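Glyoxalase-related enzyme, AraC type (Clostridium phytofermentans, PDB 3BT3) is of unknown function but belongs to the glyoxalase-related VOC superfamily and probably takes part in transcription regulation. Local coordinates at residues 22-36 / 77-89. Numbering follows the deposited sequence.
Sequences ENGPVYFTKDMDKTV and PFRGFHLFKGEPI
Tyr27 and Leu83 pair in register where strand 26-29 runs parallel to strand 81-85. Their side chains run alongside each other in one direction, with Leu83 CD2 3.7 Å from Tyr27 CD2. The tyrosine CG is trans to the main-chain N (chi1 -175°), which places the ring next to the leucine. The ring also turns its edge to the face of Phe81, planes 72° apart. Beyond the leucine, helix 32-36 closes this tightly packed side: Val36 CG2 lies 3.7 Å from Leu83 CD1, and Met32 SD 3.9 Å from Leu83 CB. Tyr27 OH bonds to Asp135 and Thr133.

In the backbone ladder Phe84 N lies 3.1 Å from Tyr27 O; the bond from Tyr27 N to His82 O is weak. Thr29 OG1 accepts from Asp31 N in an ST turn and donates to Thr35 OG1, which also bonds to Asp135. This ties the strand end to the helix.

On the other face, Phe28 CE1 packs on Phe84 CB at 3.6 Å. His82 ND1 bonds to Gly24 O in its own ring plane, but from above the carbonyl plane. Phe95 of the second subunit meets His82 and Phe84 edge-to-face. The exposed end is looser: Lys30 NZ reaches Glu87 OE2 in a long salt bridge, 3.6 Å. The contact joins the first and last strands of one βαβββ module of the VOC fold, neighbours in its 1-4-3-2 sheet.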
loop_
_atom_site.group_PDB
_atom_site.type_symbol
_atom_site.label_atom_id
_atom_site.label_comp_id
_atom_site.label_asym_id
_atom_site.label_seq_id
_atom_site.Cartn_x
_atom_site.Cartn_y
_atom_site.Cartn_z
ATOM N N GLU A 22 9.499 -3.006 5.801
ATOM C CA GLU A 22 8.042 -2.943 5.801
ATOM C C GLU A 22 7.558 -2.037 4.697
ATOM O O GLU A 22 8.263 -1.114 4.289
ATOM C CB GLU A 22 7.512 -2.418 7.137
ATOM C CG GLU A 22 7.945 -3.232 8.341
ATOM C CD GLU A 22 7.158 -2.895 9.601
ATOM O OE1 GLU A 22 6.964 -1.691 9.883
ATOM O OE2 GLU A 22 6.745 -3.841 10.311
ATOM N N ASN A 23 6.349 -2.299 4.214
ATOM C CA ASN A 23 5.782 -1.490 3.154
ATOM C C ASN A 23 4.271 -1.530 3.159
ATOM O O ASN A 23 3.666 -2.072 2.248
ATOM C CB ASN A 23 6.300 -1.951 1.789
ATOM C CG ASN A 23 5.810 -1.070 0.661
ATOM O OD1 ASN A 23 5.739 0.148 0.804
ATOM N ND2 ASN A 23 5.480 -1.675 -0.470
ATOM N N GLY A 24 3.663 -0.952 4.189
ATOM C CA GLY A 24 2.216 -0.925 4.270
ATOM C C GLY A 24 1.661 0.190 3.405
ATOM O O GLY A 24 2.281 1.242 3.288
ATOM N N PRO A 25 0.498 -0.011 2.773
ATOM C CA PRO A 25 -0.117 1.008 1.916
ATOM C C PRO A 25 -0.464 2.300 2.652
ATOM O O PRO A 25 -0.663 2.296 3.869
ATOM C CB PRO A 25 -1.360 0.301 1.372
ATOM C CG PRO A 25 -1.661 -0.740 2.400
ATOM C CD PRO A 25 -0.295 -1.251 2.770
ATOM N N VAL A 26 -0.516 3.405 1.907
ATOM C CA VAL A 26 -0.852 4.703 2.484
ATOM C C VAL A 26 -2.320 5.045 2.256
ATOM O O VAL A 26 -2.921 4.618 1.272
ATOM C CB VAL A 26 -0.002 5.828 1.887
ATOM C CG1 VAL A 26 1.450 5.630 2.289
ATOM C CG2 VAL A 26 -0.173 5.866 0.364
ATOM N N TYR A 27 -2.890 5.827 3.163
ATOM C CA TYR A 27 -4.297 6.209 3.077
ATOM C C TYR A 27 -4.461 7.640 3.615
ATOM O O TYR A 27 -4.009 7.947 4.714
ATOM C CB TYR A 27 -5.103 5.216 3.912
ATOM C CG TYR A 27 -6.597 5.364 3.857
ATOM C CD1 TYR A 27 -7.392 4.384 3.254
ATOM C CD2 TYR A 27 -7.229 6.462 4.444
ATOM C CE1 TYR A 27 -8.780 4.495 3.245
ATOM C CE2 TYR A 27 -8.607 6.582 4.439
ATOM C CZ TYR A 27 -9.378 5.598 3.841
ATOM O OH TYR A 27 -10.743 5.713 3.856
ATOM N N PHE A 28 -5.097 8.518 2.854
ATOM C CA PHE A 28 -5.251 9.891 3.320
ATOM C C PHE A 28 -6.648 10.227 3.818
ATOM O O PHE A 28 -7.637 9.785 3.253
ATOM C CB PHE A 28 -4.816 10.853 2.209
ATOM C CG PHE A 28 -3.370 10.717 1.850
ATOM C CD1 PHE A 28 -2.390 11.367 2.592
ATOM C CD2 PHE A 28 -2.975 9.845 0.841
ATOM C CE1 PHE A 28 -1.033 11.140 2.339
ATOM C CE2 PHE A 28 -1.633 9.612 0.584
ATOM C CZ PHE A 28 -0.658 10.260 1.335
ATOM N N THR A 29 -6.723 11.010 4.888
ATOM C CA THR A 29 -8.014 11.382 5.458
ATOM C C THR A 29 -8.039 12.767 6.092
ATOM O O THR A 29 -7.059 13.197 6.701
ATOM C CB THR A 29 -8.476 10.346 6.527
ATOM O OG1 THR A 29 -9.661 10.812 7.184
ATOM C CG2 THR A 29 -7.397 10.142 7.565
ATOM N N LYS A 30 -9.175 13.449 5.951
ATOM C CA LYS A 30 -9.375 14.781 6.527
ATOM C C LYS A 30 -9.804 14.705 7.998
ATOM O O LYS A 30 -9.692 15.685 8.725
ATOM C CB LYS A 30 -10.424 15.563 5.731
ATOM C CG LYS A 30 -10.003 15.903 4.313
ATOM C CD LYS A 30 -8.688 16.687 4.285
ATOM C CE LYS A 30 -8.819 18.055 4.952
ATOM N NZ LYS A 30 -9.778 18.955 4.234
ATOM N N ASP A 31 -10.300 13.544 8.425
ATOM C CA ASP A 31 -10.718 13.338 9.810
ATOM C C ASP A 31 -10.414 11.889 10.220
ATOM O O ASP A 31 -11.255 10.998 10.117
ATOM C CB ASP A 31 -12.211 13.658 9.979
ATOM C CG ASP A 31 -12.623 13.775 11.454
ATOM O OD1 ASP A 31 -13.767 14.209 11.724
ATOM O OD2 ASP A 31 -11.809 13.436 12.345
ATOM N N MET A 32 -9.194 11.686 10.703
ATOM C CA MET A 32 -8.681 10.375 11.105
ATOM C C MET A 32 -9.564 9.568 12.062
ATOM O O MET A 32 -9.784 8.372 11.847
ATOM C CB MET A 32 -7.269 10.546 11.696
ATOM C CG MET A 32 -6.333 9.369 11.444
ATOM S SD MET A 32 -4.571 9.828 11.583
ATOM C CE MET A 32 -4.317 9.326 13.064
ATOM N N ASP A 33 -10.058 10.203 13.120
ATOM C CA ASP A 33 -10.917 9.521 14.074
ATOM C C ASP A 33 -12.111 8.851 13.406
ATOM O O ASP A 33 -12.399 7.680 13.674
ATOM C CB ASP A 33 -11.404 10.505 15.128
ATOM C CG ASP A 33 -10.366 10.768 16.194
ATOM O OD1 ASP A 33 -10.147 9.869 17.035
ATOM O OD2 ASP A 33 -9.764 11.864 16.186
ATOM N N LYS A 34 -12.799 9.581 12.529
ATOM C CA LYS A 34 -13.959 9.019 11.842
ATOM C C LYS A 34 -13.545 7.836 10.956
ATOM O O LYS A 34 -14.267 6.841 10.868
ATOM C CB LYS A 34 -14.670 10.094 10.999
ATOM C CG LYS A 34 -15.865 9.561 10.201
ATOM C CD LYS A 34 -16.701 10.674 9.569
ATOM C CE LYS A 34 -16.036 11.262 8.332
ATOM N NZ LYS A 34 -15.990 10.293 7.192
ATOM N N THR A 35 -12.384 7.954 10.310
ATOM C CA THR A 35 -11.864 6.900 9.441
ATOM C C THR A 35 -11.548 5.653 10.252
ATOM O O THR A 35 -11.889 4.541 9.861
ATOM C CB THR A 35 -10.593 7.362 8.727
ATOM O OG1 THR A 35 -10.925 8.433 7.839
ATOM C CG2 THR A 35 -9.958 6.218 7.936
ATOM N N VAL A 36 -10.911 5.854 11.397
ATOM C CA VAL A 36 -10.560 4.753 12.282
ATOM C C VAL A 36 -11.807 4.064 12.849
ATOM O O VAL A 36 -11.824 2.842 13.007
ATOM C CB VAL A 36 -9.677 5.262 13.444
ATOM C CG1 VAL A 36 -9.644 4.255 14.569
ATOM C CG2 VAL A 36 -8.277 5.524 12.944
ATOM N N PRO A 77 6.243 -7.251 9.511
ATOM C CA PRO A 77 5.102 -7.614 10.277
ATOM C C PRO A 77 4.207 -6.391 10.637
ATOM O O PRO A 77 3.810 -6.202 11.776
ATOM C CB PRO A 77 5.750 -8.509 11.323
ATOM C CG PRO A 77 6.816 -9.220 10.548
ATOM C CD PRO A 77 7.181 -8.358 9.356
ATOM N N PHE A 78 3.937 -5.557 9.603
ATOM C CA PHE A 78 2.942 -4.417 9.553
ATOM C C PHE A 78 2.394 -4.515 8.118
ATOM O O PHE A 78 3.121 -4.340 7.140
ATOM C CB PHE A 78 3.431 -2.943 9.670
ATOM C CG PHE A 78 2.222 -1.953 9.510
ATOM C CD1 PHE A 78 1.151 -2.012 10.412
ATOM C CD2 PHE A 78 2.118 -1.005 8.504
ATOM C CE1 PHE A 78 0.032 -1.195 10.301
ATOM C CE2 PHE A 78 1.002 -0.179 8.380
ATOM C CZ PHE A 78 -0.043 -0.263 9.268
ATOM N N ARG A 79 1.121 -4.790 8.033
ATOM C CA ARG A 79 0.401 -4.949 6.779
ATOM C C ARG A 79 -0.943 -4.220 6.755
ATOM O O ARG A 79 -1.855 -4.623 6.041
ATOM C CB ARG A 79 0.177 -6.431 6.474
ATOM C CG ARG A 79 -0.779 -7.125 7.420
ATOM C CD ARG A 79 -1.408 -8.309 6.718
ATOM N NE ARG A 79 -0.389 -9.202 6.179
ATOM C CZ ARG A 79 0.030 -10.310 6.783
ATOM N NH1 ARG A 79 -0.489 -10.672 7.951
ATOM N NH2 ARG A 79 0.979 -11.048 6.223
ATOM N N GLY A 80 -1.069 -3.157 7.540
ATOM C CA GLY A 80 -2.311 -2.404 7.543
ATOM C C GLY A 80 -2.157 -1.162 6.683
ATOM O O GLY A 80 -1.383 -1.159 5.725
ATOM N N PHE A 81 -2.901 -0.111 7.007
ATOM C CA PHE A 81 -2.801 1.148 6.271
ATOM C C PHE A 81 -2.201 2.219 7.171
ATOM O O PHE A 81 -2.518 2.288 8.358
ATOM C CB PHE A 81 -4.182 1.633 5.820
ATOM C CG PHE A 81 -4.765 0.857 4.676
ATOM C CD1 PHE A 81 -4.432 1.173 3.362
ATOM C CD2 PHE A 81 -5.652 -0.191 4.912
ATOM C CE1 PHE A 81 -4.975 0.455 2.294
ATOM C CE2 PHE A 81 -6.200 -0.918 3.855
ATOM C CZ PHE A 81 -5.862 -0.592 2.542
ATOM N N HIS A 82 -1.312 3.033 6.616
ATOM C CA HIS A 82 -0.740 4.144 7.364
ATOM C C HIS A 82 -1.745 5.249 7.073
ATOM O O HIS A 82 -2.160 5.400 5.930
ATOM C CB HIS A 82 0.619 4.566 6.808
ATOM C CG HIS A 82 1.731 3.620 7.126
ATOM N ND1 HIS A 82 2.287 2.778 6.185
ATOM C CD2 HIS A 82 2.400 3.391 8.282
ATOM C CE1 HIS A 82 3.252 2.071 6.749
ATOM N NE2 HIS A 82 3.341 2.425 8.019
ATOM N N LEU A 83 -2.150 5.999 8.090
ATOM C CA LEU A 83 -3.109 7.086 7.894
ATOM C C LEU A 83 -2.430 8.445 8.070
ATOM O O LEU A 83 -1.793 8.699 9.097
ATOM C CB LEU A 83 -4.262 6.961 8.892
ATOM C CG LEU A 83 -4.972 5.597 8.956
ATOM C CD1 LEU A 83 -5.834 5.518 10.214
ATOM C CD2 LEU A 83 -5.823 5.394 7.720
ATOM N N PHE A 84 -2.576 9.302 7.060
ATOM C CA PHE A 84 -2.013 10.652 7.045
ATOM C C PHE A 84 -3.135 11.666 6.798
ATOM O O PHE A 84 -4.129 11.351 6.142
ATOM C CB PHE A 84 -0.991 10.792 5.908
ATOM C CG PHE A 84 0.182 9.872 6.022
ATOM C CD1 PHE A 84 1.226 10.156 6.901
ATOM C CD2 PHE A 84 0.240 8.707 5.267
ATOM C CE1 PHE A 84 2.318 9.289 7.025
ATOM C CE2 PHE A 84 1.325 7.838 5.384
ATOM C CZ PHE A 84 2.365 8.130 6.268
ATOM N N LYS A 85 -2.967 12.885 7.307
ATOM C CA LYS A 85 -3.964 13.934 7.104
ATOM C C LYS A 85 -3.866 14.417 5.657
ATOM O O LYS A 85 -2.770 14.682 5.161
ATOM C CB LYS A 85 -3.707 15.114 8.041
ATOM C CG LYS A 85 -4.975 15.752 8.582
ATOM C CD LYS A 85 -5.007 17.260 8.388
ATOM C CE LYS A 85 -3.985 17.969 9.240
ATOM N NZ LYS A 85 -4.204 17.679 10.677
ATOM N N GLY A 86 -5.007 14.522 4.980
ATOM C CA GLY A 86 -5.005 14.987 3.605
ATOM C C GLY A 86 -6.272 14.646 2.848
ATOM O O GLY A 86 -7.188 14.040 3.401
ATOM N N GLU A 87 -6.332 15.037 1.579
ATOM C CA GLU A 87 -7.498 14.745 0.754
ATOM C C GLU A 87 -7.625 13.244 0.525
ATOM O O GLU A 87 -6.673 12.588 0.102
ATOM C CB GLU A 87 -7.401 15.456 -0.602
ATOM C CG GLU A 87 -7.746 16.937 -0.570
ATOM C CD GLU A 87 -9.177 17.210 -0.095
ATOM O OE1 GLU A 87 -10.115 16.521 -0.561
ATOM O OE2 GLU A 87 -9.359 18.126 0.740
ATOM N N PRO A 88 -8.809 12.682 0.796
ATOM C CA PRO A 88 -9.028 11.248 0.606
ATOM C C PRO A 88 -8.660 10.838 -0.818
ATOM O O PRO A 88 -8.745 11.641 -1.746
ATOM C CB PRO A 88 -10.531 11.084 0.853
ATOM C CG PRO A 88 -10.885 12.242 1.713
ATOM C CD PRO A 88 -10.072 13.365 1.128
ATOM N N ILE A 89 -8.255 9.588 -0.994
ATOM C CA ILE A 89 -7.920 9.103 -2.322
ATOM C C ILE A 89 -9.204 8.879 -3.117
ATOM O O ILE A 89 -10.168 8.312 -2.601
ATOM C CB ILE A 89 -7.142 7.765 -2.258
ATOM C CG1 ILE A 89 -5.697 8.031 -1.803
ATOM C CG2 ILE A 89 -7.164 7.078 -3.637
ATOM C CD1 ILE A 89 -4.933 6.795 -1.387
HETATM O O HOH W 1 -7.522 7.847 1.318
#